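Local coordinates for protein alpha,alpha-trehalose-phosphate synthase (UDP-forming) (Burkholderia xenovorans, PDB 5HXA) that belongs to glycosyltransferase family 20 and is built on the two-domain GT-B architecture, at residues A[255-260]-A[355-360]; A[141-146]-A[179-184]. All coordinates share one frame; numbering follows the deposited sequence.

Interaction 1. Residues A[255-260]-A[355-360]; sequences RSLRDG and MALFRQ. With EDO (1,2-ethanediol), chain C.
The backbones of helix 252-260 and of residues 355-360, whose first turn belongs to helix 351-359, come nearest at Arg258 and Gln360, whose CA atoms lie 7.2 Å apart, and stay almost as near at Leu257 and Leu357. Both elements belong to the Rossmann-like domain of the GT-B fold that holds the six-stranded parallel sheet, each leading into one of two neighbouring strands, 265-270 and 363-366. The apolar part of the contact is small: Leu257 CD2 meets Leu357 CD2 at 3.8 Å, the two side chains crossing at a slant. Leu257 has CG anti to its backbone N (chi1 178°), which carries the branched end toward the second segment; CD2 does all the touching and also borders Gln360 CB at 4.2 Å. Leu257 further rests on Leu266 of strand 265-270, while Val254 of the first helix touches both Leu357 and Gln360. Toward solvent the contact turns polar. Gln360 bends at chi2 (-58°), bringing its amide against the Arg258 side chain: OE1 sits 3.4 Å from Arg258 CG, and NE2 lies over the centre of the guanidinium face, 4.0 Å above it. The amide and guanidinium planes are inclined by 31°, a loose overlap of flat groups made by van der Waals contact. The Gln360 side chain is also about 5 Å from a bound sodium ion. Arg255 points away from the second helix, and its NH1 and NH2 both donate, at the guanidinium edge, to O2 of a 1,2-ethanediol, probably from the crystallisation liquor, NH2 at 3.1 Å.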
ATOM      1  N   ARG A 255      -8.324 -17.145 -37.824  1.00 29.31           N
ATOM      2  CA  ARG A 255      -9.012 -16.689 -39.027  1.00 30.24           C
ATOM      3  C   ARG A 255     -10.329 -16.003 -38.679  1.00 39.34           C
ATOM      4  O   ARG A 255     -10.718 -15.027 -39.332  1.00 33.16           O
ATOM      5  CB  ARG A 255      -9.267 -17.864 -39.976  1.00 32.27           C
ATOM      6  CG  ARG A 255      -8.017 -18.607 -40.427  1.00 38.68           C
ATOM      7  CD  ARG A 255      -8.327 -19.599 -41.556  1.00 49.11           C
ATOM      8  NE  ARG A 255      -9.310 -20.615 -41.178  1.00 54.17           N
ATOM      9  CZ  ARG A 255      -9.002 -21.826 -40.719  1.00 59.65           C
ATOM     10  NH1 ARG A 255      -9.969 -22.682 -40.402  1.00 62.14           N
ATOM     11  NH2 ARG A 255      -7.731 -22.185 -40.574  1.00 52.76           N
ATOM     12  N   SER A 256     -11.036 -16.513 -37.664  1.00 35.27           N
ATOM     13  CA  SER A 256     -12.257 -15.855 -37.200  1.00 39.50           C
ATOM     14  C   SER A 256     -11.957 -14.451 -36.696  1.00 29.48           C
ATOM     15  O   SER A 256     -12.641 -13.489 -37.068  1.00 34.21           O
ATOM     16  CB  SER A 256     -12.933 -16.678 -36.094  1.00 35.09           C
ATOM     17  OG  SER A 256     -13.424 -17.911 -36.591  1.00 41.32           O
ATOM     18  N   LEU A 257     -10.948 -14.323 -35.826  1.00 28.26           N
ATOM     19  CA  LEU A 257     -10.555 -13.010 -35.326  1.00 27.78           C
ATOM     20  C   LEU A 257     -10.241 -12.065 -36.478  1.00 40.83           C
ATOM     21  O   LEU A 257     -10.788 -10.957 -36.556  1.00 27.36           O
ATOM     22  CB  LEU A 257      -9.352 -13.139 -34.394  1.00 25.99           C
ATOM     23  CG  LEU A 257      -8.768 -11.846 -33.818  1.00 25.09           C
ATOM     24  CD1 LEU A 257      -9.817 -11.085 -32.978  1.00 24.79           C
ATOM     25  CD2 LEU A 257      -7.525 -12.152 -32.991  1.00 29.88           C
ATOM     26  N   ARG A 258      -9.380 -12.507 -37.397  1.00 27.57           N
ATOM     27  CA  ARG A 258      -8.964 -11.672 -38.520  1.00 35.02           C
ATOM     28  C   ARG A 258     -10.158 -11.208 -39.345  1.00 34.49           C
ATOM     29  O   ARG A 258     -10.277 -10.021 -39.670  1.00 36.42           O
ATOM     30  CB  ARG A 258      -7.973 -12.448 -39.390  1.00 39.84           C
ATOM     31  CG  ARG A 258      -6.881 -11.601 -40.016  1.00 56.64           C
ATOM     32  CD  ARG A 258      -5.931 -12.446 -40.859  1.00 64.81           C
ATOM     33  NE  ARG A 258      -5.825 -13.810 -40.346  1.00 79.67           N
ATOM     34  CZ  ARG A 258      -4.898 -14.687 -40.723  1.00 89.08           C
ATOM     35  NH1 ARG A 258      -3.975 -14.338 -41.611  1.00 92.77           N
ATOM     36  NH2 ARG A 258      -4.890 -15.912 -40.205  1.00 85.85           N
ATOM     37  N   ASP A 259     -11.057 -12.132 -39.698  1.00 32.34           N
ATOM     38  CA  ASP A 259     -12.193 -11.766 -40.536  1.00 34.80           C
ATOM     39  C   ASP A 259     -13.136 -10.815 -39.812  1.00 38.28           C
ATOM     40  O   ASP A 259     -13.697  -9.903 -40.430  1.00 36.28           O
ATOM     41  CB  ASP A 259     -12.945 -13.014 -41.000  1.00 43.16           C
ATOM     42  CG  ASP A 259     -12.110 -13.897 -41.918  1.00 56.73           C
ATOM     43  OD1 ASP A 259     -11.003 -13.477 -42.338  1.00 57.19           O
ATOM     44  OD2 ASP A 259     -12.570 -15.019 -42.223  1.00 63.23           O
ATOM     45  N   GLY A 260     -13.331 -11.010 -38.506  1.00 35.78           N
ATOM     46  CA  GLY A 260     -14.204 -10.115 -37.771  1.00 38.04           C
ATOM     47  C   GLY A 260     -13.625  -8.733 -37.553  1.00 35.73           C
ATOM     48  O   GLY A 260     -14.386  -7.778 -37.363  1.00 36.58           O
ATOM     49  N   MET A 355      -0.548 -17.272 -28.707  1.00 19.50           N
ATOM     50  CA  MET A 355       0.564 -16.544 -29.313  1.00 22.42           C
ATOM     51  C   MET A 355       0.192 -16.080 -30.717  1.00 19.10           C
ATOM     52  O   MET A 355       0.506 -14.951 -31.120  1.00 19.48           O
ATOM     53  CB  MET A 355       1.819 -17.421 -29.340  1.00 20.35           C
ATOM     54  CG  MET A 355       2.224 -18.001 -27.981  1.00 24.13           C
ATOM     55  SD  MET A 355       2.506 -16.703 -26.744  1.00 23.76           S
ATOM     56  CE  MET A 355       1.300 -17.116 -25.485  1.00 28.42           C
ATOM     57  N   ALA A 356      -0.495 -16.942 -31.468  1.00 20.14           N
ATOM     58  CA  ALA A 356      -0.987 -16.573 -32.792  1.00 23.40           C
ATOM     59  C   ALA A 356      -1.976 -15.415 -32.723  1.00 21.13           C
ATOM     60  O   ALA A 356      -2.004 -14.566 -33.622  1.00 20.92           O
ATOM     61  CB  ALA A 356      -1.628 -17.792 -33.460  1.00 23.44           C
ATOM     62  N   LEU A 357      -2.801 -15.360 -31.669  1.00 20.23           N
ATOM     63  CA  LEU A 357      -3.706 -14.226 -31.507  1.00 22.54           C
ATOM     64  C   LEU A 357      -2.935 -12.944 -31.209  1.00 21.67           C
ATOM     65  O   LEU A 357      -3.275 -11.883 -31.742  1.00 22.41           O
ATOM     66  CB  LEU A 357      -4.737 -14.508 -30.403  1.00 20.90           C
ATOM     67  CG  LEU A 357      -5.639 -15.739 -30.590  1.00 22.35           C
ATOM     68  CD1 LEU A 357      -6.567 -15.899 -29.384  1.00 24.04           C
ATOM     69  CD2 LEU A 357      -6.456 -15.650 -31.878  1.00 21.36           C
ATOM     70  N   PHE A 358      -1.902 -13.018 -30.350  1.00 19.24           N
ATOM     71  CA  PHE A 358      -1.024 -11.861 -30.139  1.00 20.18           C
ATOM     72  C   PHE A 358      -0.451 -11.358 -31.464  1.00 17.55           C
ATOM     73  O   PHE A 358      -0.395 -10.148 -31.718  1.00 20.61           O
ATOM     74  CB  PHE A 358       0.142 -12.220 -29.199  1.00 17.69           C
ATOM     75  CG  PHE A 358      -0.236 -12.410 -27.746  1.00 18.63           C
ATOM     76  CD1 PHE A 358      -1.320 -11.751 -27.187  1.00 21.21           C
ATOM     77  CD2 PHE A 358       0.535 -13.244 -26.927  1.00 18.66           C
ATOM     78  CE1 PHE A 358      -1.642 -11.924 -25.842  1.00 19.78           C
ATOM     79  CE2 PHE A 358       0.210 -13.436 -25.578  1.00 19.22           C
ATOM     80  CZ  PHE A 358      -0.881 -12.767 -25.037  1.00 21.41           C
ATOM     81  N   ARG A 359      -0.003 -12.284 -32.313  1.00 21.16           N
ATOM     82  CA  ARG A 359       0.597 -11.915 -33.591  1.00 22.13           C
ATOM     83  C   ARG A 359      -0.378 -11.154 -34.488  1.00 24.41           C
ATOM     84  O   ARG A 359       0.049 -10.371 -35.341  1.00 24.78           O
ATOM     85  CB  ARG A 359       1.094 -13.182 -34.292  1.00 20.31           C
ATOM     86  CG  ARG A 359       1.945 -12.966 -35.546  1.00 24.62           C
ATOM     87  CD  ARG A 359       2.573 -14.300 -35.918  1.00 27.20           C
ATOM     88  NE  ARG A 359       3.457 -14.276 -37.080  1.00 31.37           N
ATOM     89  CZ  ARG A 359       4.785 -14.232 -37.008  1.00 38.03           C
ATOM     90  NH1 ARG A 359       5.404 -14.169 -35.824  1.00 25.65           N
ATOM     91  NH2 ARG A 359       5.498 -14.238 -38.124  1.00 30.30           N
ATOM     92  N   GLN A 360      -1.685 -11.378 -34.320  1.00 22.15           N
ATOM     93  CA  GLN A 360      -2.694 -10.653 -35.090  1.00 24.07           C
ATOM     94  C   GLN A 360      -3.000  -9.268 -34.530  1.00 25.54           C
ATOM     95  O   GLN A 360      -3.752  -8.524 -35.164  1.00 24.88           O
ATOM     96  CB  GLN A 360      -4.004 -11.458 -35.151  1.00 21.65           C
ATOM     97  CG  GLN A 360      -3.915 -12.679 -36.031  1.00 38.09           C
ATOM     98  CD  GLN A 360      -3.516 -12.316 -37.443  1.00 45.06           C
ATOM     99  OE1 GLN A 360      -4.116 -11.430 -38.058  1.00 38.39           O
ATOM    100  NE2 GLN A 360      -2.471 -12.967 -37.953  1.00 45.36           N
TER
HETATM  101  C1  EDO C 502      -7.833 -25.405 -36.967  1.00 45.17           C
HETATM  102  O1  EDO C 502      -8.674 -25.141 -35.838  1.00 44.89           O
HETATM  103  C2  EDO C 502      -8.687 -25.689 -38.193  1.00 51.96           C
HETATM  104  O2  EDO C 502      -8.085 -25.054 -39.323  1.00 56.20           O

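Interaction 2. Residues A[141-146]-A[179-184]; sequences HLLPFA and EELVKA
Leu143 and Pro144, in the turn that opens helix 145-151, pack against Leu181 and Ala184 of helix 178-185. The two helices lie in successive crossovers of the Rossmann-like domain containing the mixed sheet, between strands 134-138 and 158-161 and between 158-161 and 190-193. Along the first segment, His141 and Leu142 turn to other neighbours: both side chains touch Tyr84 of helix 78-97, and Asn118 of helix 108-126 donates to the His141 carbonyl. Leu142 starts a type I beta turn closed by Phe145 N donating to Leu142 O at 3.1 Å, and the same carbonyl oxygen accepts from Tyr188 OH. Leu143 directs its side chain at the second helix, where CD1 approaches Leu181 CD2 at 4.3 Å, a light methyl contact. Leu181 sets off to one side of the facing turn; with CD1 anti to CA (chi2 170°), the other methyl, CD2, is the one brought to Leu143. Pro144 occupies the N-cap position and makes the tighter meeting: its CA is 3.9 Å from Ala184 CB, with its own CB hardly farther. The small alanine side chain permits this approach, the two CA atoms being 5.1 Å apart. Tyr114 and Asn118 of helix 108-126 also touch the proline. Phe145 points away from helix 178-185 and packs on Tyr188 and Asn118. Beside the apolar pairs a single water donates to Leu143 O at 2.8 Å and to Ala184 O at 2.7 Å. Carbon packing therefore probably sets the spacing of turn and helix, while the water, giving one proton to each side, links two backbone acceptors that could not bond to each other directly.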
ATOM      1  N   HIS A 141       3.297 -19.861  -1.215  1.00 17.34           N
ATOM      2  CA  HIS A 141       2.685 -20.904  -0.396  1.00 17.15           C
ATOM      3  C   HIS A 141       3.689 -21.571   0.536  1.00 19.80           C
ATOM      4  O   HIS A 141       3.279 -22.182   1.531  1.00 19.61           O
ATOM      5  CB  HIS A 141       2.048 -21.982  -1.282  1.00 20.01           C
ATOM      6  CG  HIS A 141       1.322 -21.445  -2.477  1.00 25.14           C
ATOM      7  ND1 HIS A 141       1.970 -21.066  -3.633  1.00 23.23           N
ATOM      8  CD2 HIS A 141       0.001 -21.241  -2.701  1.00 25.95           C
ATOM      9  CE1 HIS A 141       1.081 -20.646  -4.516  1.00 26.53           C
ATOM     10  NE2 HIS A 141      -0.122 -20.744  -3.977  1.00 24.33           N
ATOM     11  N   LEU A 142       4.990 -21.467   0.238  1.00 21.33           N
ATOM     12  CA  LEU A 142       6.023 -22.296   0.846  1.00 18.62           C
ATOM     13  C   LEU A 142       7.116 -21.464   1.523  1.00 21.62           C
ATOM     14  O   LEU A 142       8.258 -21.912   1.646  1.00 20.69           O
ATOM     15  CB  LEU A 142       6.622 -23.225  -0.217  1.00 19.63           C
ATOM     16  CG  LEU A 142       5.586 -24.178  -0.851  1.00 24.55           C
ATOM     17  CD1 LEU A 142       6.121 -24.888  -2.092  1.00 24.08           C
ATOM     18  CD2 LEU A 142       5.117 -25.201   0.187  1.00 28.26           C
ATOM     19  N   LEU A 143       6.789 -20.248   1.965  1.00 20.03           N
ATOM     20  CA  LEU A 143       7.767 -19.431   2.680  1.00 16.54           C
ATOM     21  C   LEU A 143       8.473 -20.155   3.827  1.00 21.07           C
ATOM     22  O   LEU A 143       9.700 -19.997   3.949  1.00 20.62           O
ATOM     23  CB  LEU A 143       7.101 -18.147   3.210  1.00 16.46           C
ATOM     24  CG  LEU A 143       6.545 -17.183   2.167  1.00 18.40           C
ATOM     25  CD1 LEU A 143       5.835 -16.020   2.857  1.00 16.69           C
ATOM     26  CD2 LEU A 143       7.650 -16.678   1.251  1.00 19.12           C
ATOM     27  N   PRO A 144       7.807 -20.917   4.694  1.00 22.79           N
ATOM     28  CA  PRO A 144       8.522 -21.539   5.820  1.00 21.81           C
ATOM     29  C   PRO A 144       9.046 -22.943   5.555  1.00 23.85           C
ATOM     30  O   PRO A 144       9.511 -23.587   6.499  1.00 24.77           O
ATOM     31  CB  PRO A 144       7.447 -21.566   6.918  1.00 25.35           C
ATOM     32  CG  PRO A 144       6.175 -21.721   6.185  1.00 26.29           C
ATOM     33  CD  PRO A 144       6.342 -21.080   4.828  1.00 22.96           C
ATOM     34  N   PHE A 145       9.028 -23.401   4.299  1.00 20.27           N
ATOM     35  CA  PHE A 145       9.341 -24.797   3.991  1.00 25.61           C
ATOM     36  C   PHE A 145      10.793 -25.143   4.325  1.00 19.54           C
ATOM     37  O   PHE A 145      11.076 -26.238   4.827  1.00 22.78           O
ATOM     38  CB  PHE A 145       9.043 -25.066   2.511  1.00 20.10           C
ATOM     39  CG  PHE A 145       9.031 -26.523   2.144  1.00 22.16           C
ATOM     40  CD1 PHE A 145       7.952 -27.332   2.483  1.00 27.42           C
ATOM     41  CD2 PHE A 145      10.100 -27.086   1.466  1.00 22.90           C
ATOM     42  CE1 PHE A 145       7.942 -28.688   2.149  1.00 29.58           C
ATOM     43  CE2 PHE A 145      10.100 -28.435   1.126  1.00 25.83           C
ATOM     44  CZ  PHE A 145       9.019 -29.235   1.461  1.00 28.64           C
ATOM     45  N   ALA A 146      11.736 -24.234   4.046  1.00 23.12           N
ATOM     46  CA  ALA A 146      13.131 -24.535   4.375  1.00 21.86           C
ATOM     47  C   ALA A 146      13.333 -24.639   5.884  1.00 20.46           C
ATOM     48  O   ALA A 146      14.107 -25.482   6.351  1.00 23.56           O
ATOM     49  CB  ALA A 146      14.072 -23.488   3.785  1.00 17.79           C
ATOM     50  N   GLU A 179       7.061 -11.233  11.051  1.00 18.05           N
ATOM     51  CA  GLU A 179       8.419 -11.432  11.567  1.00 21.05           C
ATOM     52  C   GLU A 179       8.820 -12.904  11.555  1.00 24.85           C
ATOM     53  O   GLU A 179       9.959 -13.247  11.202  1.00 20.65           O
ATOM     54  CB  GLU A 179       8.539 -10.845  12.972  1.00 24.31           C
ATOM     55  CG  GLU A 179       8.195  -9.381  13.003  1.00 39.08           C
ATOM     56  CD  GLU A 179       8.909  -8.636  14.101  1.00 60.51           C
ATOM     57  OE1 GLU A 179       9.499  -7.571  13.808  1.00 62.35           O
ATOM     58  OE2 GLU A 179       8.887  -9.123  15.251  1.00 66.06           O
ATOM     59  N   GLU A 180       7.900 -13.791  11.934  1.00 20.65           N
ATOM     60  CA  GLU A 180       8.195 -15.220  11.918  1.00 22.14           C
ATOM     61  C   GLU A 180       8.440 -15.715  10.495  1.00 20.74           C
ATOM     62  O   GLU A 180       9.289 -16.592  10.263  1.00 21.82           O
ATOM     63  CB  GLU A 180       7.028 -15.970  12.576  1.00 27.33           C
ATOM     64  CG  GLU A 180       7.155 -17.471  12.603  1.00 44.06           C
ATOM     65  CD  GLU A 180       6.090 -18.122  13.476  1.00 51.38           C
ATOM     66  OE1 GLU A 180       4.888 -17.803  13.305  1.00 33.62           O
ATOM     67  OE2 GLU A 180       6.467 -18.940  14.342  1.00 61.40           O
ATOM     68  N   LEU A 181       7.722 -15.146   9.526  1.00 18.32           N
ATOM     69  CA  LEU A 181       7.871 -15.556   8.133  1.00 21.49           C
ATOM     70  C   LEU A 181       9.235 -15.166   7.578  1.00 20.15           C
ATOM     71  O   LEU A 181       9.885 -15.965   6.901  1.00 19.14           O
ATOM     72  CB  LEU A 181       6.754 -14.941   7.291  1.00 15.54           C
ATOM     73  CG  LEU A 181       5.347 -15.534   7.511  1.00 22.33           C
ATOM     74  CD1 LEU A 181       4.282 -14.682   6.814  1.00 25.54           C
ATOM     75  CD2 LEU A 181       5.266 -16.998   7.056  1.00 25.16           C
ATOM     76  N   VAL A 182       9.683 -13.931   7.830  1.00 18.88           N
ATOM     77  CA  VAL A 182      10.996 -13.530   7.317  1.00 14.95           C
ATOM     78  C   VAL A 182      12.096 -14.353   7.971  1.00 19.39           C
ATOM     79  O   VAL A 182      13.037 -14.797   7.302  1.00 18.08           O
ATOM     80  CB  VAL A 182      11.229 -12.023   7.517  1.00 18.33           C
ATOM     81  CG1 VAL A 182      12.675 -11.667   7.148  1.00 15.73           C
ATOM     82  CG2 VAL A 182      10.224 -11.219   6.659  1.00 16.62           C
ATOM     83  N   LYS A 183      12.003 -14.562   9.290  1.00 17.65           N
ATOM     84  CA  LYS A 183      12.972 -15.422   9.963  1.00 22.97           C
ATOM     85  C   LYS A 183      13.035 -16.793   9.301  1.00 21.61           C
ATOM     86  O   LYS A 183      14.118 -17.294   8.979  1.00 22.33           O
ATOM     87  CB  LYS A 183      12.615 -15.563  11.445  1.00 16.21           C
ATOM     88  CG  LYS A 183      13.530 -16.584  12.164  1.00 20.66           C
ATOM     89  CD  LYS A 183      13.295 -16.589  13.677  1.00 27.42           C
ATOM     90  CE  LYS A 183      14.192 -17.612  14.375  1.00 34.81           C
ATOM     91  NZ  LYS A 183      14.138 -17.451  15.861  1.00 36.41           N
ATOM     92  N   ALA A 184      11.868 -17.404   9.061  1.00 20.53           N
ATOM     93  CA  ALA A 184      11.845 -18.723   8.434  1.00 20.62           C
ATOM     94  C   ALA A 184      12.449 -18.684   7.039  1.00 17.58           C
ATOM     95  O   ALA A 184      13.131 -19.627   6.625  1.00 18.80           O
ATOM     96  CB  ALA A 184      10.417 -19.268   8.385  1.00 19.06           C
TER
HETATM   97  O   HOH W   1      11.709 -21.400   5.231  1.00 19.67           O

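Overall arrangement
The two contacts fall in different halves of the GT-B fold, on opposite sides of the chain's centre, with centres about 44 Å apart and no shared helix or strand. Interaction 2 is buried among the crossover connections of the mixed-sheet domain; all four of its touching residues are enclosed. Interaction 1 lies at the periphery of the parallel-sheet domain and grades from a leucine pair to an exposed arginine. Their chemistry follows: in 1, long polar side chains overlap by van der Waals contact, whereas 2 joins leucine methyls and a proline-alanine pair and bridges main-chain carbonyls through water. Each contact nevertheless packs elements that precede strands of its sheet.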